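Local structure of ATP12 ATPase (Paracoccus denitrificans, 2R31) at residues V16-E21 with W25-D30; R155-S160 with L181-I186. The protein probably acts as an assembly chaperone for the F1 sector of the ATP synthase. One frame throughout, in Å; residues are numbered along the deposited sequence. Where two conformers were deposited one is given.

Contact 1: residues V16-E21 with W25-D30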
ATOM      1  N   VAL A  16     -23.260 -16.749  -1.475  1.00  9.04           N
ATOM      2  CA  VAL A  16     -21.912 -16.436  -1.030  1.00  8.46           C
ATOM      3  C   VAL A  16     -21.901 -16.581   0.507  1.00  8.81           C
ATOM      4  O   VAL A  16     -22.827 -16.105   1.180  1.00 12.16           O
ATOM      5  CB  VAL A  16     -21.457 -15.027  -1.406  1.00  9.59           C
ATOM      6  CG1 VAL A  16     -20.040 -14.789  -0.988  1.00 11.52           C
ATOM      7  CG2 VAL A  16     -21.608 -14.823  -2.913  1.00  9.98           C
ATOM      8  N   GLY A  17     -20.854 -17.163   1.051  1.00  9.21           N
ATOM      9  CA  GLY A  17     -20.681 -17.224   2.510  1.00  9.90           C
ATOM     10  C   GLY A  17     -19.176 -17.381   2.826  1.00  8.90           C
ATOM     11  O   GLY A  17     -18.358 -17.260   1.914  1.00  9.05           O
ATOM     12  N   ILE A  18     -18.881 -17.621   4.099  1.00  8.26           N
ATOM     13  CA  ILE A  18     -17.518 -17.814   4.522  1.00  8.18           C
ATOM     14  C   ILE A  18     -17.427 -19.022   5.465  1.00  8.23           C
ATOM     15  O   ILE A  18     -18.434 -19.430   6.044  1.00 10.05           O
ATOM     16  CB  ILE A  18     -16.914 -16.550   5.192  1.00  8.50           C
ATOM     17  CG1 ILE A  18     -17.551 -16.193   6.529  1.00  9.73           C
ATOM     18  CG2 ILE A  18     -16.977 -15.376   4.194  1.00  9.65           C
ATOM     19  CD1 ILE A  18     -16.799 -15.148   7.316  1.00 12.71           C
ATOM     20  N   HIS A  19     -16.243 -19.562   5.654  1.00  8.80           N
ATOM     21  CA  HIS A  19     -16.017 -20.688   6.548  1.00  8.51           C
ATOM     22  C   HIS A  19     -14.556 -20.763   6.919  1.00  8.88           C
ATOM     23  O   HIS A  19     -13.694 -20.631   6.046  1.00  9.93           O
ATOM     24  CB  HIS A  19     -16.431 -21.998   5.817  1.00  9.73           C
ATOM     25  CG  HIS A  19     -16.210 -23.218   6.643  1.00 11.25           C
ATOM     26  ND1 HIS A  19     -16.886 -23.480   7.815  1.00 14.92           N
ATOM     27  CD2 HIS A  19     -15.309 -24.234   6.468  1.00 14.92           C
ATOM     28  CE1 HIS A  19     -16.412 -24.625   8.316  1.00 17.64           C
ATOM     29  NE2 HIS A  19     -15.460 -25.117   7.523  1.00 18.60           N
ATOM     30  N   LYS A  20     -14.243 -21.022   8.200  1.00  8.55           N
ATOM     31  CA  LYS A  20     -12.857 -21.098   8.638  0.66  8.34           C
ATOM     32  C   LYS A  20     -12.281 -22.508   8.439  1.00  9.01           C
ATOM     33  O   LYS A  20     -12.776 -23.484   9.017  1.00 11.36           O
ATOM     34  CB  LYS A  20     -12.715 -20.665  10.107  0.66  9.62           C
ATOM     35  CG  LYS A  20     -11.319 -20.781  10.681  0.66  9.08           C
ATOM     36  CD  LYS A  20     -10.318 -19.819  10.090  0.66 10.72           C
ATOM     37  CE  LYS A  20      -9.047 -19.752  10.878  0.66 12.46           C
ATOM     38  NZ  LYS A  20      -8.287 -21.026  11.030  0.66 19.23           N
ATOM     39  N   GLU A  21     -11.219 -22.621   7.662  1.00  9.43           N
ATOM     40  CA  GLU A  21     -10.437 -23.835   7.422  1.00 10.04           C
ATOM     41  C   GLU A  21      -9.165 -23.727   8.220  1.00  9.54           C
ATOM     42  O   GLU A  21      -8.770 -22.669   8.747  1.00  9.29           O
ATOM     43  CB  GLU A  21     -10.163 -23.985   5.923  1.00 11.93           C
ATOM     44  CG  GLU A  21     -11.396 -24.166   5.051  1.00 13.04           C
ATOM     45  CD  GLU A  21     -11.919 -25.580   5.021  1.00 14.32           C
ATOM     46  OE1 GLU A  21     -11.247 -26.550   5.450  1.00 23.41           O
ATOM     47  OE2 GLU A  21     -13.052 -25.824   4.584  1.00 17.70           O
ATOM     48  N   TRP A  25      -9.577 -18.414   6.625  1.00  8.82           N
ATOM     49  CA  TRP A  25     -10.955 -18.299   6.179  1.00  8.12           C
ATOM     50  C   TRP A  25     -11.041 -18.484   4.664  1.00  8.07           C
ATOM     51  O   TRP A  25     -10.233 -17.934   3.910  1.00  8.46           O
ATOM     52  CB  TRP A  25     -11.567 -16.941   6.539  1.00  9.51           C
ATOM     53  CG  TRP A  25     -11.802 -16.760   8.002  1.00 12.43           C
ATOM     54  CD1 TRP A  25     -10.910 -16.316   8.954  1.00 15.53           C
ATOM     55  CD2 TRP A  25     -13.016 -17.044   8.692  1.00 14.74           C
ATOM     56  NE1 TRP A  25     -11.512 -16.292  10.176  1.00 19.33           N
ATOM     57  CE2 TRP A  25     -12.797 -16.750  10.043  1.00 17.76           C
ATOM     58  CE3 TRP A  25     -14.244 -17.544   8.302  1.00 16.94           C
ATOM     59  CZ2 TRP A  25     -13.790 -16.911  11.028  1.00 20.88           C
ATOM     60  CZ3 TRP A  25     -15.230 -17.699   9.253  1.00 19.10           C
ATOM     61  CH2 TRP A  25     -14.999 -17.389  10.608  1.00 21.71           C
ATOM     62  N   ALA A  26     -12.054 -19.222   4.254  1.00  9.15           N
ATOM     63  CA  ALA A  26     -12.425 -19.394   2.853  1.00  8.58           C
ATOM     64  C   ALA A  26     -13.688 -18.577   2.575  1.00  7.76           C
ATOM     65  O   ALA A  26     -14.537 -18.352   3.445  1.00  8.87           O
ATOM     66  CB  ALA A  26     -12.697 -20.850   2.552  1.00  9.59           C
ATOM     67  N   VAL A  27     -13.796 -18.158   1.305  1.00  7.94           N
ATOM     68  CA  VAL A  27     -15.005 -17.519   0.784  1.00  7.46           C
ATOM     69  C   VAL A  27     -15.672 -18.507  -0.146  1.00  8.18           C
ATOM     70  O   VAL A  27     -15.000 -19.014  -1.056  1.00  9.67           O
ATOM     71  CB  VAL A  27     -14.657 -16.212   0.045  1.00  8.13           C
ATOM     72  CG1 VAL A  27     -15.904 -15.597  -0.630  1.00  8.96           C
ATOM     73  CG2 VAL A  27     -14.050 -15.210   1.031  1.00  9.18           C
ATOM     74  N   LEU A  28     -16.936 -18.811   0.104  1.00  8.95           N
ATOM     75  CA  LEU A  28     -17.670 -19.859  -0.586  1.00  9.70           C
ATOM     76  C   LEU A  28     -18.651 -19.278  -1.577  1.00  9.43           C
ATOM     77  O   LEU A  28     -19.497 -18.463  -1.236  1.00 11.49           O
ATOM     78  CB  LEU A  28     -18.468 -20.688   0.447  1.00 10.98           C
ATOM     79  CG  LEU A  28     -17.715 -21.240   1.660  1.00 12.66           C
ATOM     80  CD1 LEU A  28     -18.667 -21.974   2.610  1.00 17.17           C
ATOM     81  CD2 LEU A  28     -16.627 -22.113   1.123  1.00 16.08           C
ATOM     82  N   LEU A  29     -18.563 -19.753  -2.800  1.00  8.36           N
ATOM     83  CA  LEU A  29     -19.517 -19.439  -3.889  1.00  8.49           C
ATOM     84  C   LEU A  29     -20.341 -20.692  -4.073  1.00  8.42           C
ATOM     85  O   LEU A  29     -19.773 -21.710  -4.514  1.00  8.80           O
ATOM     86  CB  LEU A  29     -18.806 -19.033  -5.170  1.00  9.78           C
ATOM     87  CG  LEU A  29     -17.801 -17.894  -5.075  1.00 12.17           C
ATOM     88  CD1 LEU A  29     -17.215 -17.555  -6.470  1.00 17.64           C
ATOM     89  CD2 LEU A  29     -18.436 -16.681  -4.469  1.00 13.58           C
ATOM     90  N   ASP A  30     -21.634 -20.654  -3.731  0.61  8.52           N
ATOM     91  CA  ASP A  30     -22.452 -21.856  -3.736  0.61  7.88           C
ATOM     92  C   ASP A  30     -21.689 -23.031  -3.111  0.61  8.27           C
ATOM     93  O   ASP A  30     -21.602 -24.095  -3.707  0.61  9.92           O
ATOM     94  CB  ASP A  30     -22.974 -22.224  -5.127  0.61  8.47           C
ATOM     95  CG  ASP A  30     -24.154 -21.378  -5.502  0.61  7.97           C
ATOM     96  OD1 ASP A  30     -24.800 -20.728  -4.641  0.61 10.71           O
ATOM     97  OD2 ASP A  30     -24.454 -21.362  -6.712  0.61  9.44           O
TER

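Contact 2: residues R155-S160 with L181-I186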
ATOM      1  N   ARG A 155      14.744  -2.266   7.901  1.00  7.25           N
ATOM      2  CA  ARG A 155      14.613  -3.635   7.401  0.58  7.43           C
ATOM      3  C   ARG A 155      13.860  -4.493   8.393  1.00  7.26           C
ATOM      4  O   ARG A 155      12.945  -5.265   8.032  1.00  7.81           O
ATOM      5  CB  ARG A 155      15.962  -4.302   7.110  0.58  8.46           C
ATOM      6  CG  ARG A 155      16.585  -4.014   5.760  0.58  9.50           C
ATOM      7  CD  ARG A 155      15.920  -4.819   4.622  0.58  8.30           C
ATOM      8  NE  ARG A 155      16.733  -4.712   3.406  0.58  8.87           N
ATOM      9  CZ  ARG A 155      17.797  -5.459   3.156  0.58  8.98           C
ATOM     10  NH1 ARG A 155      18.469  -5.241   2.024  0.58 10.71           N
ATOM     11  NH2 ARG A 155      18.207  -6.412   3.978  0.58  9.50           N
ATOM     12  N   ALA A 156      14.255  -4.408   9.670  1.00  7.23           N
ATOM     13  CA  ALA A 156      13.657  -5.268  10.686  1.00  8.01           C
ATOM     14  C   ALA A 156      12.191  -4.929  10.881  1.00  7.39           C
ATOM     15  O   ALA A 156      11.368  -5.841  11.092  1.00  8.41           O
ATOM     16  CB  ALA A 156      14.434  -5.146  12.000  1.00  9.72           C
ATOM     17  N   GLU A 157      11.838  -3.668  10.840  1.00  7.34           N
ATOM     18  CA  GLU A 157      10.461  -3.248  10.994  1.00  7.89           C
ATOM     19  C   GLU A 157       9.602  -3.874   9.915  1.00  6.77           C
ATOM     20  O   GLU A 157       8.527  -4.438  10.179  1.00  8.36           O
ATOM     21  CB  GLU A 157      10.368  -1.714  10.975  1.00  8.90           C
ATOM     22  CG  GLU A 157       8.974  -1.224  11.244  1.00  8.66           C
ATOM     23  CD  GLU A 157       8.535  -1.350  12.693  1.00 11.25           C
ATOM     24  OE1 GLU A 157       9.357  -1.545  13.581  1.00 18.08           O
ATOM     25  OE2 GLU A 157       7.297  -1.244  12.926  1.00 11.81           O
ATOM     26  N   VAL A 158      10.032  -3.800   8.664  1.00  6.84           N
ATOM     27  CA  VAL A 158       9.265  -4.374   7.547  1.00  6.41           C
ATOM     28  C   VAL A 158       9.177  -5.899   7.653  1.00  6.47           C
ATOM     29  O   VAL A 158       8.133  -6.503   7.422  1.00  7.02           O
ATOM     30  CB  VAL A 158       9.844  -3.911   6.204  1.00  6.29           C
ATOM     31  CG1 VAL A 158       9.142  -4.594   5.055  1.00  6.91           C
ATOM     32  CG2 VAL A 158       9.739  -2.400   6.063  1.00  7.12           C
ATOM     33  N   ALA A 159      10.298  -6.529   8.002  1.00  6.86           N
ATOM     34  CA  ALA A 159      10.339  -8.011   8.074  1.00  7.84           C
ATOM     35  C   ALA A 159       9.532  -8.534   9.208  1.00  8.19           C
ATOM     36  O   ALA A 159       9.218  -9.746   9.210  1.00 10.73           O
ATOM     37  CB  ALA A 159      11.805  -8.448   8.171  1.00  9.57           C
ATOM     38  N   SER A 160       9.126  -7.719  10.163  1.00  8.11           N
ATOM     39  CA  SER A 160       8.306  -8.141  11.278  1.00  9.91           C
ATOM     40  C   SER A 160       6.829  -8.287  10.903  1.00  9.64           C
ATOM     41  O   SER A 160       6.046  -8.763  11.756  1.00 12.95           O
ATOM     42  CB  SER A 160       8.427  -7.128  12.454  1.00 11.54           C
ATOM     43  OG  SER A 160       7.686  -5.927  12.251  1.00 11.65           O
ATOM     44  N   LEU A 181       6.527   7.184   4.838  1.00  5.75           N
ATOM     45  CA  LEU A 181       5.096   7.419   4.705  1.00  6.00           C
ATOM     46  C   LEU A 181       4.302   6.147   4.760  1.00  5.70           C
ATOM     47  O   LEU A 181       3.193   6.101   5.339  1.00  6.73           O
ATOM     48  CB  LEU A 181       4.769   8.168   3.408  1.00  6.29           C
ATOM     49  CG  LEU A 181       5.297   9.608   3.297  1.00  6.96           C
ATOM     50  CD1 LEU A 181       4.916  10.180   1.944  1.00  8.01           C
ATOM     51  CD2 LEU A 181       4.787  10.486   4.418  1.00  9.04           C
ATOM     52  N   GLY A 182       4.798   5.044   4.180  1.00  5.67           N
ATOM     53  CA  GLY A 182       4.065   3.799   4.263  1.00  5.78           C
ATOM     54  C   GLY A 182       3.961   3.264   5.695  1.00  5.54           C
ATOM     55  O   GLY A 182       2.888   2.840   6.139  1.00  5.81           O
ATOM     56  N   LEU A 183       5.099   3.276   6.405  1.00  5.64           N
ATOM     57  CA  LEU A 183       5.083   2.846   7.798  1.00  5.47           C
ATOM     58  C   LEU A 183       4.191   3.752   8.648  1.00  5.60           C
ATOM     59  O   LEU A 183       3.504   3.278   9.550  1.00  6.34           O
ATOM     60  CB  LEU A 183       6.493   2.781   8.393  1.00  5.99           C
ATOM     61  CG  LEU A 183       7.387   1.692   7.792  1.00  6.05           C
ATOM     62  CD1 LEU A 183       8.785   1.817   8.354  1.00  7.30           C
ATOM     63  CD2 LEU A 183       6.844   0.316   8.015  1.00  7.04           C
ATOM     64  N   ALA A 184       4.193   5.065   8.374  1.00  5.71           N
ATOM     65  CA  ALA A 184       3.359   5.969   9.161  1.00  6.03           C
ATOM     66  C   ALA A 184       1.896   5.661   8.980  1.00  6.03           C
ATOM     67  O   ALA A 184       1.110   5.830   9.936  1.00  6.97           O
ATOM     68  CB  ALA A 184       3.681   7.407   8.786  1.00  6.82           C
ATOM     69  N   VAL A 185       1.472   5.190   7.810  1.00  5.88           N
ATOM     70  CA  VAL A 185       0.079   4.799   7.610  1.00  6.02           C
ATOM     71  C   VAL A 185      -0.199   3.527   8.414  1.00  6.01           C
ATOM     72  O   VAL A 185      -1.154   3.452   9.197  1.00  7.93           O
ATOM     73  CB  VAL A 185      -0.270   4.642   6.130  1.00  5.92           C
ATOM     74  CG1 VAL A 185      -1.679   4.040   5.994  1.00  6.68           C
ATOM     75  CG2 VAL A 185      -0.159   5.966   5.411  1.00  6.43           C
ATOM     76  N   ILE A 186       0.589   2.463   8.220  1.00  5.80           N
ATOM     77  CA  ILE A 186       0.241   1.200   8.873  1.00  6.27           C
ATOM     78  C   ILE A 186       0.403   1.282  10.390  1.00  6.77           C
ATOM     79  O   ILE A 186      -0.270   0.536  11.115  1.00  7.77           O
ATOM     80  CB  ILE A 186       0.997  -0.003   8.267  1.00  6.25           C
ATOM     81  CG1 ILE A 186       2.479   0.008   8.483  1.00  6.62           C
ATOM     82  CG2 ILE A 186       0.624  -0.172   6.787  1.00  6.62           C
ATOM     83  CD1 ILE A 186       3.147  -1.361   8.374  1.00  7.48           C
TER

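Contact 1: residues V16-E21 with W25-D30
The carbonyl O of H19 receives the amide N of A26 at 2.8 Å, and the bond is nearly straight, 174° at the hydrogen. A weaker approach, the CA-H of W25, reaches the same oxygen. H19 N returns a bond to A26 O, closing one hydrogen-bonded pair; two residues along, L28 N to G17 O (2.8 Å) and G17 N to L28 O (3.0 Å) close the next. V16 with L29, I18 with V27 and K20 with W25 form the non-hydrogen-bonded pairs between and beyond them. Strands 16-21 and 24-29 thus make an antiparallel beta hairpin, the first two strands of a three-stranded sheet, with helix 47-58 packed on the face that carries V16, I18 and W25. On that face the W25 indole lies across the K20 chain at about a right angle. K20 CB sits over the six-membered ring, 3.7 Å from its centroid and 3° off the normal, a CH-pi contact, while the bend at chi2 (68°) brings CD back over the five-membered ring, 3.7 Å from NE1. I18 CD1 meets W25 CZ3 obliquely at 3.6 Å. Replacing W25 by an alanine is likely to leave the K20 methylenes and I18 CD1 without the indole they pack on. Farther along, V16 CG2 lies beside L29 CD2 at 4.0 Å.

Contact 2: residues R155-S160 with L181-I186
L183 reaches across to E157 with both branches of its isobutyl group: CD1 and CD2 each lie 4.2 Å from E157 CG, so the aliphatic part of the glutamate, not its carboxylate, does the touching. The two side chains cross at a slant. E157 holds CG anti to its own amide nitrogen (chi1 -175°), which sends the methylene toward helix 179-186, and a bend at chi2 (74°) then turns the carboxylate aside, where OE2 forms a salt bridge with R187. In L183, CG stands anti to the carbonyl carbon, which carries both methyls out toward E157 CG. V158 adds a looser apolar contact, its CG2 4.4 Å from L183 CD2; its side chain also packs on L166 of helix 163-174. L131, in a loop, touches both E157 and L183. Just beyond, S160 OG donates a 2.7 Å hydrogen bond to E157 O, bringing the serine hydroxyl back to the backbone three residues earlier. The contact is slight, 99 Å² in all, and rests on the L183 methyls against E157 and V158: side-chain packing between helices 148-159 and 179-186 in the helical interior, with helix 163-174 beside them.

In the fold
The two contacts lie in different parts of the chain and do not touch: their centres are about 31 Å apart and their nearest atoms about 19 Å. Contact 1 closes before contact 2 opens along the sequence. The hairpin of contact 1 sits at the periphery, its centre about 26 Å from that of the chain, within a three-stranded antiparallel sheet that strand 32-33 completes. Contact 2 is buried, its centre about 11 Å from the chain centre, among helices that include 110-130, 163-174 and 192-199. Contact 1 combines backbone bonds with side-chain packing within a sheet; contact 2 packs side chains between helices.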